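Local coordinates for argininosuccinate lyase (Chelativorans sp., PDB 6RXA) that catalyses reversible C-N bond cleavage of EDDS as a lyase of the aspartase/fumarase superfamily, here as a variant engineered for enantioselective synthesis, at the interface of chains A and B. Numbering follows the deposited sequence. Chains: chain A/B, Argininosuccinate lyase.

The interface of chains A and B. Residues chain A 243, 246, 250, 303, 306; chain B 307, 310-311, 314.
A:Met303 and B:Leu310 run antiparallel past each other, the sulfur SD of A:Met303 lying 3.5 Å from CB of B:Leu310. The thioether chain is bent at both chi2 (-86°) and chi3 (-62°), a fold that turns its methyl CE towards helix 303-314 of chain B. There CE meets OG1 of B:Thr311 at 3.5 Å, the two side chains crossing nearly at a right angle, and also touches CG1 of B:Val307. The B:Thr311 hydroxyl is itself tied to its own helix: OG1 donates to the carbonyl O of B:Val307 from above the carbonyl plane (2.9 Å). Beyond CB, the branch tip CD1 of B:Leu310 reaches A:Leu306, and the two meet tip to tip, CD1 at 3.5 Å from CD2 of A:Leu306. CE1 of A:Phe243 and CB of A:Ala246 border the same CD1 more distantly. B:Asn314 presents its two amide atoms to different partners. Its OD1 lies 3.2 Å from the backbone CA of A:Ser250, whereas ND2 lies 3.7 Å from SD of A:Met303, the two side chains sliding past each other in opposite directions. ND2 also donates to a water at 3.0 Å, almost straight (174° at the hydrogen). That water sits 2.9 Å from the carbonyl O of A:Ala246, completing a solvent bridge between the chains. With an alanine here ND2 and OD1 are gone, and the water would probably lose this link to chain B, while a gap is likely to open beside A:Ser250 and A:Met303. This mainly apolar helix-helix contact, repeated by the two-fold, likely contributes to holding subunits together in the tetramer typical of this superfamily, whose active sites draw on several subunits.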
ATOM      1  N   PHE A 243       2.928  -5.299  10.225  1.00 10.69           N
ATOM      2  CA  PHE A 243       4.107  -5.471   9.392  1.00 10.72           C
ATOM      3  C   PHE A 243       4.737  -6.852   9.558  1.00 10.09           C
ATOM      4  O   PHE A 243       5.102  -7.502   8.567  1.00 12.67           O
ATOM      5  CB  PHE A 243       5.183  -4.429   9.671  1.00 10.42           C
ATOM      6  CG  PHE A 243       6.475  -4.798   9.022  1.00 10.89           C
ATOM      7  CD1 PHE A 243       6.608  -4.723   7.635  1.00 10.72           C
ATOM      8  CD2 PHE A 243       7.524  -5.292   9.760  1.00 11.33           C
ATOM      9  CE1 PHE A 243       7.763  -5.109   7.019  1.00 10.95           C
ATOM     10  CE2 PHE A 243       8.698  -5.677   9.137  1.00 11.68           C
ATOM     11  CZ  PHE A 243       8.809  -5.599   7.758  1.00 11.50           C
ATOM     12  N   ALA A 246       2.898  -9.299   7.699  1.00 11.81           N
ATOM     13  CA  ALA A 246       3.050  -9.190   6.254  1.00 11.10           C
ATOM     14  C   ALA A 246       4.396  -9.739   5.786  1.00 10.58           C
ATOM     15  O   ALA A 246       4.473 -10.425   4.761  1.00 12.72           O
ATOM     16  CB  ALA A 246       2.888  -7.751   5.785  1.00 11.23           C
ATOM     17  N   SER A 250       5.067 -13.022   3.563  1.00 10.75           N
ATOM     18  CA  SER A 250       5.694 -12.947   2.247  1.00 11.04           C
ATOM     19  C   SER A 250       6.682 -14.093   2.059  1.00 10.42           C
ATOM     20  O   SER A 250       6.802 -14.629   0.950  1.00 12.94           O
ATOM     21  CB  SER A 250       6.354 -11.584   1.989  1.00 11.67           C
ATOM     22  OG  SER A 250       7.633 -11.493   2.593  1.00 13.36           O
ATOM     23  N   MET A 303      -1.123  -7.378   3.282  1.00 12.38           N
ATOM     24  CA  MET A 303      -0.652  -6.038   2.960  1.00 12.48           C
ATOM     25  C   MET A 303      -1.683  -4.981   3.331  1.00 11.66           C
ATOM     26  O   MET A 303      -1.335  -3.817   3.575  1.00 13.30           O
ATOM     27  CB  MET A 303      -0.437  -5.940   1.450  1.00 13.26           C
ATOM     28  CG  MET A 303       0.500  -6.943   0.880  1.00 15.48           C
ATOM     29  SD  MET A 303       2.191  -6.370   0.980  1.00 18.87           S
ATOM     30  CE  MET A 303       2.245  -4.866  -0.045  1.00 16.11           C
ATOM     31  N   LEU A 306      -1.736  -3.492   6.997  1.00 11.57           N
ATOM     32  CA  LEU A 306      -0.511  -2.716   7.161  1.00 11.28           C
ATOM     33  C   LEU A 306      -0.659  -1.319   6.565  1.00 10.91           C
ATOM     34  O   LEU A 306      -0.354  -0.312   7.218  1.00 13.01           O
ATOM     35  CB  LEU A 306       0.654  -3.459   6.512  1.00 11.66           C
ATOM     36  CG  LEU A 306       2.003  -2.735   6.469  1.00 12.11           C
ATOM     37  CD1 LEU A 306       2.452  -2.368   7.867  1.00 12.72           C
ATOM     38  CD2 LEU A 306       3.020  -3.596   5.738  1.00 12.13           C
TER
ATOM     39  N   VAL B 307       5.525  -0.739   0.417  1.00 11.21           N
ATOM     40  CA  VAL B 307       4.583  -1.533  -0.373  1.00 11.02           C
ATOM     41  C   VAL B 307       5.261  -2.182  -1.574  1.00 11.37           C
ATOM     42  O   VAL B 307       5.019  -3.351  -1.876  1.00 12.68           O
ATOM     43  CB  VAL B 307       3.374  -0.669  -0.766  1.00 12.87           C
ATOM     44  CG1 VAL B 307       2.492  -1.389  -1.774  1.00 14.03           C
ATOM     45  CG2 VAL B 307       2.585  -0.287   0.485  1.00 13.90           C
ATOM     46  N   LEU B 310       7.466  -5.191  -0.326  1.00 11.45           N
ATOM     47  CA  LEU B 310       6.654  -6.334   0.095  1.00 10.91           C
ATOM     48  C   LEU B 310       5.901  -6.961  -1.072  1.00 12.06           C
ATOM     49  O   LEU B 310       5.766  -8.191  -1.136  1.00 12.48           O
ATOM     50  CB  LEU B 310       5.678  -5.941   1.195  1.00 11.47           C
ATOM     51  CG  LEU B 310       6.287  -5.813   2.587  1.00 12.42           C
ATOM     52  CD1 LEU B 310       5.306  -5.091   3.513  1.00 13.01           C
ATOM     53  CD2 LEU B 310       6.708  -7.141   3.177  1.00 13.00           C
ATOM     54  N   THR B 311       5.384  -6.146  -1.994  1.00 11.72           N
ATOM     55  CA  THR B 311       4.746  -6.717  -3.179  1.00 11.37           C
ATOM     56  C   THR B 311       5.724  -7.616  -3.926  1.00 10.82           C
ATOM     57  O   THR B 311       5.378  -8.722  -4.353  1.00 12.27           O
ATOM     58  CB  THR B 311       4.236  -5.613  -4.098  1.00 11.79           C
ATOM     59  OG1 THR B 311       3.155  -4.929  -3.452  1.00 12.96           O
ATOM     60  CG2 THR B 311       3.725  -6.173  -5.400  1.00 11.18           C
ATOM     61  N   ASN B 314       6.210 -10.930  -2.189  1.00 12.39           N
ATOM     62  CA  ASN B 314       5.027 -11.758  -2.357  1.00 12.13           C
ATOM     63  C   ASN B 314       4.870 -12.305  -3.765  1.00 14.60           C
ATOM     64  O   ASN B 314       3.993 -13.143  -3.987  1.00 18.82           O
ATOM     65  CB  ASN B 314       3.794 -10.919  -2.009  1.00 11.72           C
ATOM     66  CG  ASN B 314       3.504 -10.920  -0.545  1.00 12.35           C
ATOM     67  OD1 ASN B 314       3.480 -11.978   0.087  1.00 13.70           O
ATOM     68  ND2 ASN B 314       3.254  -9.743   0.021  1.00 12.27           N
TER
HETATM   69  O   HOH W   1       2.432  -9.683   2.861  1.00 12.73           O